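Local coordinates for protein tyrosyl-tRNA synthetase (Aeropyrum pernix, PDB 2CYA) that probably attaches tyrosine to tRNA(Tyr) in two steps, activating the amino acid with ATP before passing it to the acceptor end of the tRNA, at residues E19-E24 against L193-A198; A48-L53 against R281-A286; A121-Y126 against I173-L178. All blocks are in the same frame, centred on the assembly; numbering follows the deposited sequence.

The three contacts lie at different distances from the active site of a class I synthetase. Interactions 1 and 3 touch. Phe-174 of interaction 3 packs on Val-197 and Ala-198 of interaction 1, and its CZ is 3.3 Å from Ala-194 O. Interaction 1 is set back: Val-21 is about 11 Å from Gln-187, side chain to side chain. Interaction 2 stands off: its nearest atoms are about 9 Å from interaction 1 and about 17 Å from interaction 3. It carries His-49 and Trp-52, two of the residues inferred to bind ATP. Interaction 3 borders the predicted tyrosine site, with the side chain of Tyr-126 about 3 Å from that of Asp-172.

Interaction 1 (E19-E24 against L193-A198); sequences EIVTEE and LARDVA. With SO4 (sulfate ion), chain B.
Val-21 puts CG1 anti to its backbone N (chi1 -173°), and this branch meets the guanidinium of Arg-195. The arginine runs out extended from helix 188-198, then bends near its end (chi3 57°). The bend brings its flat group over the end of strand 19-21. Val-21 CG1 lies 3.5 Å from Arg-195 NE and 3.7 Å from Arg-195 CZ. The carbonyl of Val-21 meets the same group. Its O lies over one face of the guanidinium, nearer the NH1 end than the centre, and is 3.1 Å from NH1 of Arg-195. The angle is too poor for a hydrogen bond. NH1 is held instead by a salt bridge to Glu-25 and a hydrogen bond to Pro-206 O. Thr-22 adds a lighter touch: its CG2 is 4.1 Å from Arg-195 NH2, and the two side chains run roughly perpendicular.

The peptide bond between Val-21 and Thr-22 is cis, and Thr-22 is the N-cap of helix 23-32, its OG1 accepting from Glu-25 N. A sulfate ion, probably from the crystallisation liquor, sits at this helix start. Glu-23 N gives an almost straight bond (175°) to its O3 at 2.8 Å. Glu-24 N reaches its O4 at 3.1 Å.

Strand 19-21 is an edge strand of the central sheet, and Val-21 pairs through its backbone with Ala-208. The contact thus joins the sheet edge to helix 188-198. Its chemistry is mixed. The charge of the arginine is paired with Glu-25, in helix 23-32, while a valine branch and a carbonyl oxygen pack against its flat group. The partial negative charge of that carbonyl probably suits the cation electrostatically. The sulfate bonds imply that the first backbone N-H groups of helix 23-32 can receive an anion.

Interaction 2 (A48-L53 against R281-A286); sequences AHIGWL and RYILFA. With SO4 (sulfate ion), chain C.
Ile-50 and Ile-283 set their side chains across each other at about a right angle. The tip of Ile-283 does the touching: its CD1 is 3.8 Å from Ile-50 CB and 3.3 Å from Ile-50 O. Leu-53 adds a looser touch, its CD1 4.3 Å from Ile-283 CG2.

His-49 and Trp-52 do not join in this packing. Both rings bring an edge to one sulfate ion, probably from the crystallisation liquor. His-49 NE2 and Trp-52 NE1 both donate to its O4, at 3.0 Å and 2.9 Å, in clearly bent bonds. Lys-241 of the KMSKS motif also bonds the ion. Chi1 of His-49 (56°) sets the ring between its own backbone N and carbonyl carbon. From there ND1 accepts from Gly-51 N at 3.0 Å, the donor lying 18° out of the ring plane. Bonds at both nitrogens limit how the ring can turn. His-49, Ile-50 and Gly-51 match the first three residues of the class I HIGH signature, with Trp-52 in the fourth place. The sulfate may mark an ATP phosphate site. With an alanine in place of His-49, Gly-51 N would probably lose its capping acceptor and the anion one of its donors.

Ile-50 also packs on Leu-334 and Leu-53 on Ile-341, both of helix 323-346. Helix 275-284 is thus packed against the start of helix 51-64.

Interaction 3 (A121-Y126 against I173-L178); sequences ASDKDY and IFYMDL
Tyr-126 and Tyr-175 have their CA atoms 6.2 Å apart, where the start of helix 124-135 meets the end of helix 161-175. Asp-123 is the N-cap of the first helix. Its OD1 accepts from Asp-125 N at 2.9 Å, met from above the carboxylate plane. The second helix closes with a Schellman motif: Asp-177, with positive phi, is C-prime, Leu-178 N bonds to Ile-173 O and Asp-177 N to Phe-174 O.

A chi1 of -177° swings the Tyr-175 ring away from its own N and across to Asp-123. Its hydroxyl donates to Asp-123 OD2 at 2.5 Å, a short bond to the anti lone pair. The carboxylate and ring planes are 87° apart. One carboxylate therefore caps its own helix with one oxygen and holds the tyrosine with the other. The rings of Tyr-126 and Tyr-175 form a T-shaped pair, the edge of Tyr-126 toward the face of Tyr-175. Their centroids are 5.7 Å apart and their planes at 89°.

The hydroxyl of Tyr-126 bonds to Met-168 O and to Asp-172, a predicted tyrosine-binding residue, and so probably steadies it. Nearby, Ser-122 packs on Lys-124 of the second subunit. Phe-174 packs on Val-197 and Ala-198 of helix 188-198, and Met-176 and Leu-178 rest on Tyr-39 of strand 37-42.

Interaction 1 (E19-E24 against L193-A198)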
loop_
_atom_site.group_PDB
_atom_site.type_symbol
_atom_site.label_atom_id
_atom_site.label_comp_id
_atom_site.label_asym_id
_atom_site.label_seq_id
_atom_site.Cartn_x
_atom_site.Cartn_y
_atom_site.Cartn_z
ATOM N N GLU A 19 -26.957 13.382 -1.488
ATOM C CA GLU A 19 -26.348 14.080 -2.605
ATOM C C GLU A 19 -25.944 13.103 -3.689
ATOM O O GLU A 19 -25.785 11.905 -3.446
ATOM C CB GLU A 19 -25.098 14.848 -2.144
ATOM C CG GLU A 19 -23.852 13.957 -1.923
ATOM C CD GLU A 19 -22.611 14.737 -1.489
ATOM O OE1 GLU A 19 -22.638 15.979 -1.567
ATOM O OE2 GLU A 19 -21.601 14.116 -1.075
ATOM N N ILE A 20 -25.787 13.635 -4.892
ATOM C CA ILE A 20 -25.338 12.875 -6.043
ATOM C C ILE A 20 -24.316 13.810 -6.692
ATOM O O ILE A 20 -24.651 14.940 -7.050
ATOM C CB ILE A 20 -26.481 12.580 -7.034
ATOM C CG1 ILE A 20 -27.428 11.533 -6.443
ATOM C CG2 ILE A 20 -25.911 12.065 -8.369
ATOM C CD1 ILE A 20 -28.651 11.273 -7.299
ATOM N N VAL A 21 -23.066 13.360 -6.791
ATOM C CA VAL A 21 -21.999 14.157 -7.394
ATOM C C VAL A 21 -21.567 13.529 -8.727
ATOM O O VAL A 21 -20.735 12.618 -8.716
ATOM C CB VAL A 21 -20.747 14.211 -6.475
ATOM C CG1 VAL A 21 -19.722 15.197 -7.041
ATOM C CG2 VAL A 21 -21.143 14.617 -5.059
ATOM N N THR A 22 -22.110 13.985 -9.868
ATOM C CA THR A 22 -23.110 15.061 -9.959
ATOM C C THR A 22 -24.327 14.507 -10.690
ATOM O O THR A 22 -24.224 13.509 -11.410
ATOM C CB THR A 22 -22.616 16.260 -10.814
ATOM O OG1 THR A 22 -22.381 15.808 -12.151
ATOM C CG2 THR A 22 -21.340 16.850 -10.251
ATOM N N GLU A 23 -25.467 15.176 -10.541
ATOM C CA GLU A 23 -26.708 14.729 -11.176
ATOM C C GLU A 23 -26.625 14.766 -12.696
ATOM O O GLU A 23 -27.091 13.854 -13.382
ATOM C CB GLU A 23 -27.902 15.583 -10.694
ATOM C CG GLU A 23 -27.931 15.806 -9.172
ATOM C CD GLU A 23 -29.274 16.342 -8.646
ATOM O OE1 GLU A 23 -29.994 17.041 -9.395
ATOM O OE2 GLU A 23 -29.596 16.075 -7.464
ATOM N N GLU A 24 -26.019 15.808 -13.238
ATOM C CA GLU A 24 -25.925 15.882 -14.688
ATOM C C GLU A 24 -25.096 14.720 -15.197
ATOM O O GLU A 24 -25.422 14.118 -16.223
ATOM C CB GLU A 24 -25.326 17.212 -15.143
ATOM C CG GLU A 24 -25.393 17.382 -16.656
ATOM C CD GLU A 24 -26.773 17.036 -17.245
ATOM O OE1 GLU A 24 -27.780 17.714 -16.901
ATOM O OE2 GLU A 24 -26.845 16.078 -18.056
ATOM N N LEU A 193 -11.668 11.899 -3.718
ATOM C CA LEU A 193 -10.301 11.589 -4.112
ATOM C C LEU A 193 -10.348 10.735 -5.376
ATOM O O LEU A 193 -9.527 10.900 -6.286
ATOM C CB LEU A 193 -9.606 10.799 -2.997
ATOM C CG LEU A 193 -8.204 10.287 -3.337
ATOM C CD1 LEU A 193 -7.309 11.469 -3.736
ATOM C CD2 LEU A 193 -7.639 9.535 -2.146
ATOM N N ALA A 194 -11.301 9.803 -5.440
ATOM C CA ALA A 194 -11.391 8.937 -6.630
ATOM C C ALA A 194 -11.704 9.789 -7.856
ATOM O O ALA A 194 -11.101 9.623 -8.922
ATOM C CB ALA A 194 -12.486 7.882 -6.445
ATOM N N ARG A 195 -12.652 10.710 -7.701
ATOM C CA ARG A 195 -13.051 11.587 -8.807
ATOM C C ARG A 195 -11.916 12.509 -9.222
ATOM O O ARG A 195 -11.745 12.792 -10.405
ATOM C CB ARG A 195 -14.271 12.436 -8.410
ATOM C CG ARG A 195 -15.576 11.645 -8.308
ATOM C CD ARG A 195 -16.701 12.519 -7.755
ATOM N NE ARG A 195 -16.930 13.728 -8.551
ATOM C CZ ARG A 195 -17.560 13.756 -9.720
ATOM N NH1 ARG A 195 -18.045 12.635 -10.267
ATOM N NH2 ARG A 195 -17.701 14.912 -10.351
ATOM N N ASP A 196 -11.141 12.979 -8.250
ATOM C CA ASP A 196 -10.037 13.893 -8.549
ATOM C C ASP A 196 -8.872 13.209 -9.228
ATOM O O ASP A 196 -8.037 13.862 -9.833
ATOM C CB ASP A 196 -9.491 14.535 -7.275
ATOM C CG ASP A 196 -10.303 15.720 -6.828
ATOM O OD1 ASP A 196 -11.153 16.180 -7.619
ATOM O OD2 ASP A 196 -10.083 16.188 -5.693
ATOM N N VAL A 197 -8.830 11.886 -9.130
ATOM C CA VAL A 197 -7.731 11.113 -9.667
ATOM C C VAL A 197 -8.023 10.308 -10.924
ATOM O O VAL A 197 -7.113 10.018 -11.705
ATOM C CB VAL A 197 -7.210 10.180 -8.530
ATOM C CG1 VAL A 197 -6.613 8.907 -9.085
ATOM C CG2 VAL A 197 -6.207 10.939 -7.694
ATOM N N ALA A 198 -9.286 9.967 -11.129
ATOM C CA ALA A 198 -9.701 9.146 -12.265
ATOM C C ALA A 198 -9.147 9.508 -13.655
ATOM O O ALA A 198 -8.628 8.643 -14.360
ATOM C CB ALA A 198 -11.234 9.089 -12.317
HETATM S S SO4 B . -25.383 18.578 -10.123
HETATM O O1 SO4 B . -26.572 19.517 -9.905
HETATM O O2 SO4 B . -24.122 19.410 -9.881
HETATM O O3 SO4 B . -25.436 17.592 -9.100
HETATM O O4 SO4 B . -25.379 18.293 -11.522
#

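Interaction 2 (A48-L53 against R281-A286)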
loop_
_atom_site.group_PDB
_atom_site.type_symbol
_atom_site.label_atom_id
_atom_site.label_comp_id
_atom_site.label_asym_id
_atom_site.label_seq_id
_atom_site.Cartn_x
_atom_site.Cartn_y
_atom_site.Cartn_z
ATOM N N ALA A 48 -25.260 -6.134 11.990
ATOM C CA ALA A 48 -25.948 -5.077 11.277
ATOM C C ALA A 48 -27.001 -4.378 12.150
ATOM O O ALA A 48 -27.752 -5.026 12.876
ATOM C CB ALA A 48 -26.604 -5.643 10.042
ATOM N N HIS A 49 -27.032 -3.052 12.092
ATOM C CA HIS A 49 -28.039 -2.312 12.830
ATOM C C HIS A 49 -28.932 -1.651 11.772
ATOM O O HIS A 49 -28.617 -1.686 10.585
ATOM C CB HIS A 49 -27.397 -1.299 13.784
ATOM C CG HIS A 49 -26.477 -0.329 13.122
ATOM N ND1 HIS A 49 -26.929 0.712 12.341
ATOM C CD2 HIS A 49 -25.128 -0.213 13.162
ATOM C CE1 HIS A 49 -25.898 1.431 11.929
ATOM N NE2 HIS A 49 -24.794 0.892 12.414
ATOM N N ILE A 50 -30.034 -1.044 12.181
ATOM C CA ILE A 50 -30.958 -0.510 11.191
ATOM C C ILE A 50 -30.426 0.573 10.271
ATOM O O ILE A 50 -30.992 0.806 9.205
ATOM C CB ILE A 50 -32.252 -0.030 11.870
ATOM C CG1 ILE A 50 -31.951 1.091 12.890
ATOM C CG2 ILE A 50 -32.923 -1.227 12.548
ATOM C CD1 ILE A 50 -33.218 1.694 13.494
ATOM N N GLY A 51 -29.327 1.215 10.665
ATOM C CA GLY A 51 -28.768 2.269 9.842
ATOM C C GLY A 51 -28.332 1.772 8.487
ATOM O O GLY A 51 -28.413 2.488 7.485
ATOM N N TRP A 52 -27.874 0.529 8.453
ATOM C CA TRP A 52 -27.405 -0.078 7.216
ATOM C C TRP A 52 -28.552 -0.352 6.257
ATOM O O TRP A 52 -28.331 -0.479 5.047
ATOM C CB TRP A 52 -26.661 -1.386 7.513
ATOM C CG TRP A 52 -25.362 -1.193 8.256
ATOM C CD1 TRP A 52 -24.849 -0.007 8.736
ATOM C CD2 TRP A 52 -24.440 -2.216 8.654
ATOM N NE1 TRP A 52 -23.672 -0.239 9.414
ATOM C CE2 TRP A 52 -23.399 -1.584 9.382
ATOM C CE3 TRP A 52 -24.391 -3.604 8.471
ATOM C CZ2 TRP A 52 -22.322 -2.302 9.927
ATOM C CZ3 TRP A 52 -23.316 -4.318 9.013
ATOM C CH2 TRP A 52 -22.298 -3.661 9.734
ATOM N N LEU A 53 -29.775 -0.438 6.790
ATOM C CA LEU A 53 -30.935 -0.715 5.939
ATOM C C LEU A 53 -31.083 0.395 4.892
ATOM O O LEU A 53 -31.484 0.139 3.753
ATOM C CB LEU A 53 -32.216 -0.845 6.785
ATOM C CG LEU A 53 -32.413 -2.103 7.662
ATOM C CD1 LEU A 53 -33.700 -1.980 8.471
ATOM C CD2 LEU A 53 -32.474 -3.366 6.779
ATOM N N ARG A 281 -38.348 8.674 8.400
ATOM C CA ARG A 281 -38.125 9.096 7.032
ATOM C C ARG A 281 -37.299 8.137 6.155
ATOM O O ARG A 281 -37.710 7.784 5.048
ATOM C CB ARG A 281 -37.449 10.468 7.012
ATOM C CG ARG A 281 -37.229 10.978 5.591
ATOM C CD ARG A 281 -36.424 12.268 5.543
ATOM N NE ARG A 281 -36.175 12.676 4.165
ATOM C CZ ARG A 281 -35.425 13.716 3.811
ATOM N NH1 ARG A 281 -34.842 14.464 4.739
ATOM N NH2 ARG A 281 -35.248 13.998 2.525
ATOM N N TYR A 282 -36.142 7.723 6.653
ATOM C CA TYR A 282 -35.244 6.888 5.867
ATOM C C TYR A 282 -35.475 5.388 5.862
ATOM O O TYR A 282 -35.047 4.702 4.939
ATOM C CB TYR A 282 -33.804 7.184 6.278
ATOM C CG TYR A 282 -33.412 8.628 6.037
ATOM C CD1 TYR A 282 -33.710 9.249 4.824
ATOM C CD2 TYR A 282 -32.760 9.378 7.022
ATOM C CE1 TYR A 282 -33.371 10.578 4.592
ATOM C CE2 TYR A 282 -32.424 10.710 6.799
ATOM C CZ TYR A 282 -32.730 11.298 5.574
ATOM O OH TYR A 282 -32.347 12.593 5.295
ATOM N N ILE A 283 -36.143 4.880 6.885
ATOM C CA ILE A 283 -36.408 3.469 6.970
ATOM C C ILE A 283 -37.898 3.106 6.841
ATOM O O ILE A 283 -38.271 2.321 5.969
ATOM C CB ILE A 283 -35.849 2.909 8.284
ATOM C CG1 ILE A 283 -34.329 3.080 8.312
ATOM C CG2 ILE A 283 -36.220 1.451 8.420
ATOM C CD1 ILE A 283 -33.692 2.634 9.601
ATOM N N LEU A 284 -38.759 3.681 7.678
ATOM C CA LEU A 284 -40.177 3.319 7.611
ATOM C C LEU A 284 -40.856 3.785 6.328
ATOM O O LEU A 284 -41.485 2.981 5.647
ATOM C CB LEU A 284 -40.929 3.824 8.847
ATOM C CG LEU A 284 -40.427 3.334 10.220
ATOM C CD1 LEU A 284 -41.290 3.967 11.316
ATOM C CD2 LEU A 284 -40.481 1.793 10.323
ATOM N N PHE A 285 -40.716 5.057 5.969
ATOM C CA PHE A 285 -41.343 5.537 4.735
ATOM C C PHE A 285 -40.547 5.208 3.463
ATOM O O PHE A 285 -40.916 5.614 2.358
ATOM C CB PHE A 285 -41.601 7.042 4.811
ATOM C CG PHE A 285 -42.843 7.399 5.585
ATOM C CD1 PHE A 285 -42.777 7.696 6.943
ATOM C CD2 PHE A 285 -44.081 7.405 4.960
ATOM C CE1 PHE A 285 -43.932 7.998 7.664
ATOM C CE2 PHE A 285 -45.235 7.700 5.670
ATOM C CZ PHE A 285 -45.160 7.998 7.022
ATOM N N ALA A 286 -39.445 4.482 3.620
ATOM C CA ALA A 286 -38.647 4.086 2.471
ATOM C C ALA A 286 -39.523 3.117 1.676
ATOM O O ALA A 286 -39.421 3.022 0.454
ATOM C CB ALA A 286 -37.371 3.384 2.935
HETATM S S SO4 C . -20.951 1.411 11.490
HETATM O O1 SO4 C . -21.790 2.662 11.220
HETATM O O2 SO4 C . -20.194 1.090 10.202
HETATM O O3 SO4 C . -19.980 1.757 12.466
HETATM O O4 SO4 C . -21.897 0.362 11.634
#

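Interaction 3 (A121-Y126 against I173-L178)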
loop_
_atom_site.group_PDB
_atom_site.type_symbol
_atom_site.label_atom_id
_atom_site.label_comp_id
_atom_site.label_asym_id
_atom_site.label_seq_id
_atom_site.Cartn_x
_atom_site.Cartn_y
_atom_site.Cartn_z
ATOM N N ALA A 121 -7.510 -8.535 -3.414
ATOM C CA ALA A 121 -6.197 -8.606 -2.796
ATOM C C ALA A 121 -5.264 -9.623 -3.447
ATOM O O ALA A 121 -4.043 -9.468 -3.374
ATOM C CB ALA A 121 -6.337 -8.918 -1.287
ATOM N N SER A 122 -5.851 -10.636 -4.083
ATOM C CA SER A 122 -5.124 -11.722 -4.737
ATOM C C SER A 122 -4.681 -11.384 -6.135
ATOM O O SER A 122 -4.052 -12.202 -6.793
ATOM C CB SER A 122 -6.000 -12.976 -4.856
ATOM O OG SER A 122 -6.461 -13.419 -3.599
ATOM N N ASP A 123 -5.040 -10.208 -6.617
ATOM C CA ASP A 123 -4.673 -9.856 -7.975
ATOM C C ASP A 123 -3.614 -8.780 -7.953
ATOM O O ASP A 123 -3.826 -7.702 -7.397
ATOM C CB ASP A 123 -5.904 -9.370 -8.747
ATOM C CG ASP A 123 -5.634 -9.203 -10.231
ATOM O OD1 ASP A 123 -4.451 -9.228 -10.647
ATOM O OD2 ASP A 123 -6.607 -9.044 -10.994
ATOM N N LYS A 124 -2.474 -9.081 -8.562
ATOM C CA LYS A 124 -1.379 -8.122 -8.616
ATOM C C LYS A 124 -1.823 -6.830 -9.289
ATOM O O LYS A 124 -1.386 -5.737 -8.913
ATOM C CB LYS A 124 -0.180 -8.726 -9.357
ATOM C CG LYS A 124 -0.345 -8.935 -10.855
ATOM C CD LYS A 124 0.906 -9.641 -11.414
ATOM C CE LYS A 124 1.097 -9.399 -12.909
ATOM N NZ LYS A 124 -0.073 -9.897 -13.681
ATOM N N ASP A 125 -2.706 -6.940 -10.275
ATOM C CA ASP A 125 -3.178 -5.739 -10.955
ATOM C C ASP A 125 -3.905 -4.796 -10.012
ATOM O O ASP A 125 -3.874 -3.589 -10.203
ATOM C CB ASP A 125 -4.079 -6.103 -12.132
ATOM C CG ASP A 125 -3.304 -6.751 -13.265
ATOM O OD1 ASP A 125 -2.077 -6.506 -13.345
ATOM O OD2 ASP A 125 -3.912 -7.488 -14.071
ATOM N N TYR A 126 -4.553 -5.343 -8.989
ATOM C CA TYR A 126 -5.229 -4.488 -8.041
ATOM C C TYR A 126 -4.181 -3.649 -7.299
ATOM O O TYR A 126 -4.319 -2.421 -7.195
ATOM C CB TYR A 126 -6.026 -5.311 -7.037
ATOM C CG TYR A 126 -6.549 -4.488 -5.895
ATOM C CD1 TYR A 126 -7.645 -3.629 -6.062
ATOM C CD2 TYR A 126 -5.974 -4.591 -4.633
ATOM C CE1 TYR A 126 -8.154 -2.908 -4.984
ATOM C CE2 TYR A 126 -6.464 -3.873 -3.558
ATOM C CZ TYR A 126 -7.551 -3.034 -3.727
ATOM O OH TYR A 126 -8.021 -2.322 -2.636
ATOM N N ILE A 173 -12.854 0.898 -6.502
ATOM C CA ILE A 173 -13.759 1.513 -7.475
ATOM C C ILE A 173 -13.189 1.384 -8.885
ATOM O O ILE A 173 -13.887 0.945 -9.792
ATOM C CB ILE A 173 -13.997 3.027 -7.132
ATOM C CG1 ILE A 173 -14.821 3.132 -5.840
ATOM C CG2 ILE A 173 -14.700 3.756 -8.285
ATOM C CD1 ILE A 173 -14.813 4.525 -5.219
ATOM N N PHE A 174 -11.923 1.744 -9.080
ATOM C CA PHE A 174 -11.351 1.645 -10.425
ATOM C C PHE A 174 -11.201 0.185 -10.868
ATOM O O PHE A 174 -11.535 -0.169 -12.006
ATOM C CB PHE A 174 -9.979 2.340 -10.519
ATOM C CG PHE A 174 -10.003 3.833 -10.221
ATOM C CD1 PHE A 174 -11.117 4.616 -10.528
ATOM C CD2 PHE A 174 -8.866 4.462 -9.698
ATOM C CE1 PHE A 174 -11.101 5.994 -10.326
ATOM C CE2 PHE A 174 -8.832 5.848 -9.487
ATOM C CZ PHE A 174 -9.945 6.620 -9.798
ATOM N N TYR A 175 -10.702 -0.664 -9.974
ATOM C CA TYR A 175 -10.511 -2.069 -10.314
ATOM C C TYR A 175 -11.818 -2.711 -10.788
ATOM O O TYR A 175 -11.816 -3.493 -11.737
ATOM C CB TYR A 175 -9.979 -2.843 -9.110
ATOM C CG TYR A 175 -9.691 -4.299 -9.403
ATOM C CD1 TYR A 175 -8.471 -4.696 -9.963
ATOM C CD2 TYR A 175 -10.631 -5.289 -9.098
ATOM C CE1 TYR A 175 -8.195 -6.056 -10.206
ATOM C CE2 TYR A 175 -10.367 -6.638 -9.337
ATOM C CZ TYR A 175 -9.148 -7.014 -9.890
ATOM O OH TYR A 175 -8.897 -8.350 -10.133
ATOM N N MET A 176 -12.931 -2.389 -10.128
ATOM C CA MET A 176 -14.233 -2.947 -10.517
ATOM C C MET A 176 -14.871 -2.219 -11.693
ATOM O O MET A 176 -16.026 -2.476 -12.050
ATOM C CB MET A 176 -15.175 -2.972 -9.321
ATOM C CG MET A 176 -14.721 -3.965 -8.256
ATOM S SD MET A 176 -15.857 -4.125 -6.882
ATOM C CE MET A 176 -15.159 -3.000 -5.822
ATOM N N ASP A 177 -14.113 -1.302 -12.289
ATOM C CA ASP A 177 -14.563 -0.589 -13.475
ATOM C C ASP A 177 -15.939 0.030 -13.286
ATOM O O ASP A 177 -16.829 -0.153 -14.111
ATOM C CB ASP A 177 -14.595 -1.582 -14.644
ATOM C CG ASP A 177 -14.675 -0.889 -15.997
ATOM O OD1 ASP A 177 -13.944 0.108 -16.187
ATOM O OD2 ASP A 177 -15.452 -1.352 -16.858
ATOM N N LEU A 178 -16.101 0.773 -12.203
ATOM C CA LEU A 178 -17.386 1.366 -11.872
ATOM C C LEU A 178 -17.707 2.748 -12.434
ATOM O O LEU A 178 -16.828 3.622 -12.551
ATOM C CB LEU A 178 -17.522 1.437 -10.356
ATOM C CG LEU A 178 -17.328 0.137 -9.590
ATOM C CD1 LEU A 178 -17.412 0.485 -8.095
ATOM C CD2 LEU A 178 -18.390 -0.927 -9.997
#